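Local coordinates for protein molinate hydrolase (Gulosibacter molinativorax, PDB 4UB9) that probably hydrolyses the thiocarbamate herbicide molinate as a zinc-dependent enzyme of the amidohydrolase family, at residues G179-D184 with R203-F208; A309-E314 with H355-R360; E314-L319 with I362-P367. All blocks are in the same frame, centred on the assembly; numbering follows the deposited sequence.

Overall arrangement
Contact 1 comes first along the chain and is complete before contacts 2 and 3 begin; it joins the loop after strand 174-175 to helix 198-209. Contacts 2 and 3 lie about 33 and 36 Å from it, centre to centre, and both join helix 313-322, with the chain leading into it, to helix 353-363 and the turn after it. Their centres are 9 Å apart, their segments alternate and overlap at Glu314, and Ile316 touches Arg360 and Ile311, making one continuous interface. All three tie helices and loops of the amidohydrolase domain, a TIM-barrel relative. Side chains of Thr182 and His282 are about 12 Å apart, those of Asn357 and His302 about 10 Å, so neither contact touches the zinc site.

Contact 1. Residues G179-D184 with R203-F208; sequences GPFTGD and RMDAMF
Residues Gly179 to Thr182 form a type I beta turn laid against helix 198-209, with Gly179 CA 4.4 Å from Asp205 CA. Asp205 carries the contact. Its CG stands anti to the carbonyl carbon, beside the backbone N (chi1 -77°), which sends the carboxylate into the turn. There OD1 accepts the Phe181 N-H through its syn lone pair, a nearly straight bond with Phe181 N 2.8 Å from Asp205 OD1 and an angle of 160° at the hydrogen. Asp205 OD1 also lies 3.2 Å from Pro180 N, which has no hydrogen to give. The same oxygen sits close against Gly179, where there is no beta carbon to crowd it. Pro180 crosses Phe208 at about a right angle, its CD 3.6 Å from Phe208 CD2, while Phe208 stacks on Trp145. Phe181 lies alongside Met204, pointing the same way; Met204 CB meets the ring edge in plane, 3.6 Å from Phe181 CE2, and helix 111-118 adds Ile112 and Leu115 to the packing around the ring. Arg193 binds both partners, pairing with Asp205 OD2 in a salt bridge and donating from NE to Phe181 O. One buried carboxylate thus fastens the turn through one oxygen and holds an arginine through the other, an arrangement that would probably favour its ionised form and that ties the loop to the helix between apolar side chains.

Contact 2. Residues A309-E314 with H355-R360; sequences APIPEE and HENDVR
Arg360 reaches from helix 353-363 to the chain just ahead of helix 313-322. From CB, CG runs anti to the carbonyl carbon (chi1 -67°); the chain continues extended to CD and then bends at chi3 (50°), bringing the guanidinium edge-on to the Ile311 carbonyl. Arg360 CZ lies 3.2 Å from Ile311 O, and both terminal nitrogens grip that oxygen end-on. Arg360 NH1 donates to Ile311 O at 2.8 Å, in the carbonyl plane on a lone pair, with Pro310 CB beside this nitrogen. Arg360 NH2 donates to Ile311 O at 2.9 Å, nearly along the C=O axis, and Ile316 CD1 packs against it. Arg360 NH2 also forms a salt bridge to Glu313 OE1 whose hydrogen bond is weak (3.4 Å), the carboxylate and guanidinium planes being steeply inclined. An alanine here removes both bonds to the Ile311 carbonyl and the ion pair, and would probably loosen the start of helix 313-322 from helix 353-363.

Asn357, one turn earlier, takes the other polar group of Ile311. Ile311 N donates to Asn357 OD1 at 3.1 Å, straight at the hydrogen (168°) but with the donor above the amide plane. The Ile311 side chain crosses the amide obliquely, its CG1 3.6 Å from Asn357 CG. Asn357 ND2 donates to Thr304 O and weakly to Thr306 OG1, which helps to set the amide's rotation. Ile311 N and O are thus both bound by side chains of helix 353-363. Pro312 follows as the N-cap of helix 313-322. Leu286 and Leu289 of helix 286-294 pack on Ile311; the segment therefore runs between that helix and helix 353-363, leading from strand 299-301 into helix 313-322.

Contact 3. Residues E314-L319 with I362-P367; sequences ETIEKL and IKAGVP
Ile316 has CG1 anti to the carbonyl carbon (chi1 -75°), which sets CG2 anti to the backbone N, and Val366 likewise places CG1 anti to its carbonyl carbon (chi1 -53°). These torsions bring branch methyls together across the contact. Ile316 CG2 rests 3.8 Å from Ala364 CB and 4.1 Å from Val366 CG1, so one methyl spans two residues of the opposite segment, and the Ile316 and Val366 side chains cross at about a right angle. One helical turn on, Leu319 presents its base, with CB 4.2 Å from Val366 CG1. Val366 CG1 is thus shared by two residues of helix 313-322, and Leu319 and Val366 have the nearest CA atoms of the two segments, 6.5 Å apart. Pro367 grazes the helix more loosely.

A Schellman motif at Gly365 closes the preceding helix: with positive phi (68°) the chain turns away and delivers Val366 to the interface, while Gly365 N bonds back to Ile362 O. Beyond it, Pro367 is hydrogen-bonded to Ser326 through the backbone as the chain approaches strand 368-370. Met361 of helix 353-363 packs on both Leu319 and Val366, and Ile293 of helix 286-294 also touches Leu319. No hydrogen bond or salt bridge joins the two segments. Their cohesion is therefore that of mostly buried aliphatic groups in van der Waals contact, an apolar continuation of the polar grip at Ile311 and Arg360.

Contact 1. Residues G179-D184 with R203-F208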
loop_
_atom_site.group_PDB
_atom_site.type_symbol
_atom_site.label_atom_id
_atom_site.label_comp_id
_atom_site.label_asym_id
_atom_site.label_seq_id
_atom_site.Cartn_x
_atom_site.Cartn_y
_atom_site.Cartn_z
ATOM N N GLY A 179 5.635 19.846 0.384
ATOM C CA GLY A 179 5.751 19.788 -1.063
ATOM C C GLY A 179 5.014 18.572 -1.598
ATOM O O GLY A 179 4.411 17.804 -0.838
ATOM N N PRO A 180 5.063 18.389 -2.910
ATOM C CA PRO A 180 4.252 17.363 -3.607
ATOM C C PRO A 180 4.616 15.933 -3.292
ATOM O O PRO A 180 3.831 15.045 -3.594
ATOM C CB PRO A 180 4.485 17.656 -5.088
ATOM C CG PRO A 180 5.781 18.429 -5.121
ATOM C CD PRO A 180 5.824 19.222 -3.850
ATOM N N PHE A 181 5.758 15.676 -2.669
ATOM C CA PHE A 181 6.090 14.267 -2.308
ATOM C C PHE A 181 6.085 14.055 -0.785
ATOM O O PHE A 181 6.736 13.216 -0.234
ATOM C CB PHE A 181 7.334 13.830 -3.009
ATOM C CG PHE A 181 7.193 13.952 -4.484
ATOM C CD1 PHE A 181 6.245 13.189 -5.140
ATOM C CD2 PHE A 181 7.898 14.916 -5.203
ATOM C CE1 PHE A 181 6.046 13.349 -6.503
ATOM C CE2 PHE A 181 7.689 15.070 -6.545
ATOM C CZ PHE A 181 6.768 14.278 -7.194
ATOM N N THR A 182 5.146 14.743 -0.202
ATOM C CA THR A 182 4.942 14.867 1.218
ATOM C C THR A 182 3.543 14.291 1.516
ATOM O O THR A 182 2.788 13.974 0.621
ATOM C CB THR A 182 5.006 16.379 1.470
ATOM O OG1 THR A 182 6.273 16.714 2.003
ATOM C CG2 THR A 182 3.939 16.861 2.263
ATOM N N GLY A 183 3.204 14.170 2.777
ATOM C CA GLY A 183 1.873 13.710 3.193
ATOM C C GLY A 183 0.726 14.556 2.698
ATOM O O GLY A 183 -0.422 14.082 2.541
ATOM N N ASP A 184 1.019 15.823 2.540
ATOM C CA ASP A 184 0.063 16.766 1.981
ATOM C C ASP A 184 -0.481 16.440 0.558
ATOM O O ASP A 184 -1.497 16.983 0.153
ATOM C CB ASP A 184 0.653 18.154 2.018
ATOM C CG ASP A 184 0.781 18.688 3.438
ATOM O OD1 ASP A 184 -0.166 18.608 4.197
ATOM O OD2 ASP A 184 1.811 19.229 3.788
ATOM N N ARG A 203 14.487 16.868 -4.061
ATOM C CA ARG A 203 14.803 18.049 -4.895
ATOM C C ARG A 203 13.515 18.786 -5.296
ATOM O O ARG A 203 13.460 20.003 -5.315
ATOM C CB ARG A 203 15.621 17.625 -6.130
ATOM C CG ARG A 203 15.995 18.793 -7.050
ATOM C CD ARG A 203 17.067 18.422 -8.019
ATOM N NE ARG A 203 16.591 17.544 -9.095
ATOM C CZ ARG A 203 16.936 16.264 -9.273
ATOM N NH1 ARG A 203 17.681 15.604 -8.394
ATOM N NH2 ARG A 203 16.482 15.600 -10.334
ATOM N N MET A 204 12.469 18.020 -5.568
ATOM C CA MET A 204 11.184 18.608 -5.944
ATOM C C MET A 204 10.504 19.250 -4.755
ATOM O O MET A 204 9.999 20.380 -4.843
ATOM C CB MET A 204 10.240 17.563 -6.543
ATOM C CG MET A 204 10.687 16.993 -7.878
ATOM S SD MET A 204 10.788 18.211 -9.214
ATOM C CE MET A 204 12.516 18.663 -9.187
ATOM N N ASP A 205 10.468 18.546 -3.637
ATOM C CA ASP A 205 9.912 19.169 -2.427
ATOM C C ASP A 205 10.621 20.495 -2.098
ATOM O O ASP A 205 9.979 21.478 -1.704
ATOM C CB ASP A 205 9.988 18.220 -1.235
ATOM C CG ASP A 205 8.878 17.137 -1.304
ATOM O OD1 ASP A 205 7.937 17.308 -2.126
ATOM O OD2 ASP A 205 8.928 16.144 -0.537
ATOM N N ALA A 206 11.944 20.523 -2.231
ATOM C CA ALA A 206 12.704 21.753 -1.877
ATOM C C ALA A 206 12.379 22.918 -2.790
ATOM O O ALA A 206 12.250 24.053 -2.340
ATOM C CB ALA A 206 14.183 21.488 -1.892
ATOM N N MET A 207 12.162 22.662 -4.064
ATOM C CA MET A 207 11.829 23.800 -4.949
ATOM C C MET A 207 10.392 24.343 -4.752
ATOM O O MET A 207 10.118 25.504 -5.056
ATOM C CB MET A 207 12.146 23.517 -6.419
ATOM C CG MET A 207 11.156 22.677 -7.183
ATOM S SD MET A 207 11.424 22.816 -8.975
ATOM C CE MET A 207 9.915 21.932 -9.426
ATOM N N PHE A 208 9.481 23.535 -4.219
ATOM C CA PHE A 208 8.164 24.060 -3.825
ATOM C C PHE A 208 8.138 24.700 -2.429
ATOM O O PHE A 208 7.527 25.749 -2.224
ATOM C CB PHE A 208 7.081 22.970 -3.917
ATOM C CG PHE A 208 6.666 22.686 -5.320
ATOM C CD1 PHE A 208 5.713 23.470 -5.949
ATOM C CD2 PHE A 208 7.282 21.685 -6.039
ATOM C CE1 PHE A 208 5.343 23.215 -7.259
ATOM C CE2 PHE A 208 6.928 21.431 -7.340
ATOM C CZ PHE A 208 5.953 22.185 -7.957
#

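Contact 2. Residues A309-E314 with H355-R360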
loop_
_atom_site.group_PDB
_atom_site.type_symbol
_atom_site.label_atom_id
_atom_site.label_comp_id
_atom_site.label_asym_id
_atom_site.label_seq_id
_atom_site.Cartn_x
_atom_site.Cartn_y
_atom_site.Cartn_z
ATOM N N ALA A 309 -19.375 20.625 7.376
ATOM C CA ALA A 309 -20.256 21.167 8.397
ATOM C C ALA A 309 -20.765 22.516 7.918
ATOM O O ALA A 309 -20.042 23.263 7.284
ATOM C CB ALA A 309 -19.511 21.300 9.710
ATOM N N PRO A 310 -22.046 22.794 8.134
ATOM C CA PRO A 310 -22.627 24.029 7.579
ATOM C C PRO A 310 -22.140 25.297 8.250
ATOM O O PRO A 310 -21.988 25.358 9.447
ATOM C CB PRO A 310 -24.135 23.845 7.785
ATOM C CG PRO A 310 -24.249 22.924 8.939
ATOM C CD PRO A 310 -23.026 22.010 8.919
ATOM N N ILE A 311 -21.911 26.313 7.442
ATOM C CA ILE A 311 -21.431 27.573 7.938
ATOM C C ILE A 311 -22.519 28.233 8.805
ATOM O O ILE A 311 -23.621 28.392 8.353
ATOM C CB ILE A 311 -21.061 28.523 6.813
ATOM C CG1 ILE A 311 -19.883 27.966 6.036
ATOM C CG2 ILE A 311 -20.694 29.877 7.393
ATOM C CD1 ILE A 311 -19.460 28.832 4.870
ATOM N N PRO A 312 -22.202 28.595 10.051
ATOM C CA PRO A 312 -23.200 29.247 10.891
ATOM C C PRO A 312 -23.508 30.648 10.451
ATOM O O PRO A 312 -22.681 31.348 9.833
ATOM C CB PRO A 312 -22.551 29.297 12.272
ATOM C CG PRO A 312 -21.278 28.502 12.172
ATOM C CD PRO A 312 -20.900 28.475 10.719
ATOM N N GLU A 313 -24.707 31.062 10.804
ATOM C CA GLU A 313 -25.226 32.376 10.452
ATOM C C GLU A 313 -24.291 33.476 10.921
ATOM O O GLU A 313 -24.000 34.419 10.203
ATOM C CB GLU A 313 -26.636 32.519 11.027
ATOM C CG GLU A 313 -27.548 33.384 10.177
ATOM C CD GLU A 313 -27.575 33.004 8.688
ATOM O OE1 GLU A 313 -27.959 31.866 8.341
ATOM O OE2 GLU A 313 -27.249 33.868 7.843
ATOM N N GLU A 314 -23.784 33.326 12.129
ATOM C CA GLU A 314 -22.902 34.315 12.743
ATOM C C GLU A 314 -21.661 34.603 11.884
ATOM O O GLU A 314 -21.187 35.728 11.799
ATOM C CB GLU A 314 -22.511 33.796 14.138
ATOM C CG GLU A 314 -21.561 34.694 14.888
ATOM C CD GLU A 314 -20.680 34.041 15.958
ATOM O OE1 GLU A 314 -21.252 33.370 16.847
ATOM O OE2 GLU A 314 -19.423 34.255 15.940
ATOM N N HIS A 355 -21.770 22.540 -1.055
ATOM C CA HIS A 355 -22.639 23.071 -2.105
ATOM C C HIS A 355 -23.652 24.009 -1.445
ATOM O O HIS A 355 -23.871 25.119 -1.928
ATOM C CB HIS A 355 -23.333 21.919 -2.874
ATOM C CG HIS A 355 -24.567 22.326 -3.617
ATOM N ND1 HIS A 355 -24.528 22.901 -4.880
ATOM C CD2 HIS A 355 -25.868 22.276 -3.269
ATOM C CE1 HIS A 355 -25.755 23.181 -5.279
ATOM N NE2 HIS A 355 -26.584 22.813 -4.319
ATOM N N GLU A 356 -24.276 23.535 -0.383
ATOM C CA GLU A 356 -25.258 24.343 0.378
ATOM C C GLU A 356 -24.666 25.597 0.974
ATOM O O GLU A 356 -25.330 26.619 1.065
ATOM C CB GLU A 356 -25.883 23.519 1.485
ATOM C CG GLU A 356 -26.834 22.449 0.949
ATOM C CD GLU A 356 -27.014 21.266 1.903
ATOM O OE1 GLU A 356 -26.614 21.351 3.076
ATOM O OE2 GLU A 356 -27.559 20.229 1.469
ATOM N N ASN A 357 -23.405 25.519 1.372
ATOM C CA ASN A 357 -22.673 26.711 1.836
ATOM C C ASN A 357 -22.571 27.713 0.712
ATOM O O ASN A 357 -22.820 28.887 0.901
ATOM C CB ASN A 357 -21.252 26.367 2.268
ATOM C CG ASN A 357 -21.181 25.622 3.605
ATOM O OD1 ASN A 357 -22.085 25.687 4.438
ATOM N ND2 ASN A 357 -20.045 24.978 3.835
ATOM N N ASP A 358 -22.196 27.218 -0.463
ATOM C CA ASP A 358 -22.058 28.071 -1.643
ATOM C C ASP A 358 -23.380 28.805 -1.895
ATOM O O ASP A 358 -23.409 30.007 -2.159
ATOM C CB ASP A 358 -21.658 27.258 -2.877
ATOM C CG ASP A 358 -20.181 26.848 -2.882
ATOM O OD1 ASP A 358 -19.371 27.479 -2.163
ATOM O OD2 ASP A 358 -19.827 25.895 -3.636
ATOM N N VAL A 359 -24.480 28.060 -1.818
ATOM C CA VAL A 359 -25.791 28.611 -2.095
ATOM C C VAL A 359 -26.135 29.737 -1.121
ATOM O O VAL A 359 -26.621 30.795 -1.523
ATOM C CB VAL A 359 -26.885 27.522 -2.000
ATOM C CG1 VAL A 359 -28.284 28.161 -1.994
ATOM C CG2 VAL A 359 -26.800 26.561 -3.163
ATOM N N ARG A 360 -25.927 29.462 0.163
ATOM C CA ARG A 360 -26.234 30.429 1.222
ATOM C C ARG A 360 -25.331 31.652 1.157
ATOM O O ARG A 360 -25.771 32.771 1.437
ATOM C CB ARG A 360 -26.161 29.786 2.578
ATOM C CG ARG A 360 -27.265 28.755 2.764
ATOM C CD ARG A 360 -27.072 27.934 4.033
ATOM N NE ARG A 360 -26.842 28.819 5.170
ATOM C CZ ARG A 360 -25.947 28.655 6.129
ATOM N NH1 ARG A 360 -25.110 27.622 6.158
ATOM N NH2 ARG A 360 -25.880 29.565 7.055
#

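Contact 3. Residues E314-L319 with I362-P367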
loop_
_atom_site.group_PDB
_atom_site.type_symbol
_atom_site.label_atom_id
_atom_site.label_comp_id
_atom_site.label_asym_id
_atom_site.label_seq_id
_atom_site.Cartn_x
_atom_site.Cartn_y
_atom_site.Cartn_z
ATOM N N GLU A 314 -23.784 33.326 12.129
ATOM C CA GLU A 314 -22.902 34.315 12.743
ATOM C C GLU A 314 -21.661 34.603 11.884
ATOM O O GLU A 314 -21.187 35.728 11.799
ATOM C CB GLU A 314 -22.511 33.796 14.138
ATOM C CG GLU A 314 -21.561 34.694 14.888
ATOM C CD GLU A 314 -20.680 34.041 15.958
ATOM O OE1 GLU A 314 -21.252 33.370 16.847
ATOM O OE2 GLU A 314 -19.423 34.255 15.940
ATOM N N THR A 315 -21.153 33.562 11.240
ATOM C CA THR A 315 -19.975 33.674 10.409
ATOM C C THR A 315 -20.318 34.422 9.127
ATOM O O THR A 315 -19.534 35.255 8.663
ATOM C CB THR A 315 -19.389 32.312 10.037
ATOM O OG1 THR A 315 -19.079 31.582 11.213
ATOM C CG2 THR A 315 -18.122 32.455 9.209
ATOM N N ILE A 316 -21.467 34.128 8.545
ATOM C CA ILE A 316 -21.874 34.866 7.353
ATOM C C ILE A 316 -22.022 36.324 7.701
ATOM O O ILE A 316 -21.601 37.215 6.933
ATOM C CB ILE A 316 -23.167 34.314 6.773
ATOM C CG1 ILE A 316 -22.879 32.989 6.052
ATOM C CG2 ILE A 316 -23.771 35.296 5.801
ATOM C CD1 ILE A 316 -24.115 32.239 5.608
ATOM N N GLU A 317 -22.608 36.598 8.863
ATOM C CA GLU A 317 -22.797 38.003 9.309
ATOM C C GLU A 317 -21.490 38.755 9.520
ATOM O O GLU A 317 -21.356 39.916 9.154
ATOM C CB GLU A 317 -23.656 38.059 10.568
ATOM C CG GLU A 317 -25.143 37.922 10.253
ATOM C CD GLU A 317 -25.902 37.325 11.442
ATOM O OE1 GLU A 317 -26.955 36.704 11.217
ATOM O OE2 GLU A 317 -25.437 37.465 12.606
ATOM N N LYS A 318 -20.487 38.060 10.014
ATOM C CA LYS A 318 -19.141 38.662 10.069
ATOM C C LYS A 318 -18.589 39.029 8.688
ATOM O O LYS A 318 -17.904 40.038 8.528
ATOM C CB LYS A 318 -18.142 37.732 10.711
ATOM C CG LYS A 318 -18.355 37.491 12.179
ATOM C CD LYS A 318 -17.113 36.874 12.802
ATOM C CE LYS A 318 -17.390 36.288 14.176
ATOM N NZ LYS A 318 -16.091 35.961 14.841
ATOM N N LEU A 319 -18.850 38.181 7.706
ATOM C CA LEU A 319 -18.343 38.434 6.365
ATOM C C LEU A 319 -18.997 39.698 5.805
ATOM O O LEU A 319 -18.348 40.529 5.144
ATOM C CB LEU A 319 -18.632 37.253 5.427
ATOM C CG LEU A 319 -17.778 36.001 5.636
ATOM C CD1 LEU A 319 -18.313 34.824 4.839
ATOM C CD2 LEU A 319 -16.333 36.248 5.245
ATOM N N ILE A 362 -24.114 32.956 -1.611
ATOM C CA ILE A 362 -24.576 33.704 -2.759
ATOM C C ILE A 362 -25.822 34.468 -2.345
ATOM O O ILE A 362 -25.934 35.652 -2.598
ATOM C CB ILE A 362 -24.911 32.758 -3.931
ATOM C CG1 ILE A 362 -23.636 32.285 -4.622
ATOM C CG2 ILE A 362 -25.832 33.434 -4.973
ATOM C CD1 ILE A 362 -23.785 30.961 -5.357
ATOM N N LYS A 363 -26.740 33.745 -1.725
ATOM C CA LYS A 363 -28.018 34.269 -1.299
ATOM C C LYS A 363 -27.877 35.402 -0.310
ATOM O O LYS A 363 -28.558 36.402 -0.403
ATOM C CB LYS A 363 -28.883 33.157 -0.684
ATOM C CG LYS A 363 -30.246 33.638 -0.191
ATOM C CD LYS A 363 -31.002 34.438 -1.276
ATOM C CE LYS A 363 -31.719 35.701 -0.772
ATOM N NZ LYS A 363 -33.188 35.498 -0.640
ATOM N N ALA A 364 -26.937 35.287 0.597
ATOM C CA ALA A 364 -26.694 36.376 1.546
ATOM C C ALA A 364 -25.929 37.548 0.937
ATOM O O ALA A 364 -25.732 38.556 1.577
ATOM C CB ALA A 364 -25.960 35.853 2.770
ATOM N N GLY A 365 -25.460 37.392 -0.290
ATOM C CA GLY A 365 -24.731 38.459 -0.993
ATOM C C GLY A 365 -23.365 38.801 -0.414
ATOM O O GLY A 365 -22.945 39.939 -0.457
ATOM N N VAL A 366 -22.645 37.822 0.106
ATOM C CA VAL A 366 -21.290 38.099 0.573
ATOM C C VAL A 366 -20.389 38.367 -0.618
ATOM O O VAL A 366 -20.686 37.986 -1.726
ATOM C CB VAL A 366 -20.689 36.964 1.399
ATOM C CG1 VAL A 366 -21.621 36.576 2.545
ATOM C CG2 VAL A 366 -20.371 35.753 0.534
ATOM N N PRO A 367 -19.285 39.082 -0.392
ATOM C CA PRO A 367 -18.387 39.379 -1.503
ATOM C C PRO A 367 -17.615 38.130 -1.965
ATOM O O PRO A 367 -16.975 37.438 -1.135
ATOM C CB PRO A 367 -17.410 40.408 -0.897
ATOM C CG PRO A 367 -18.086 40.934 0.326
ATOM C CD PRO A 367 -18.914 39.814 0.839
#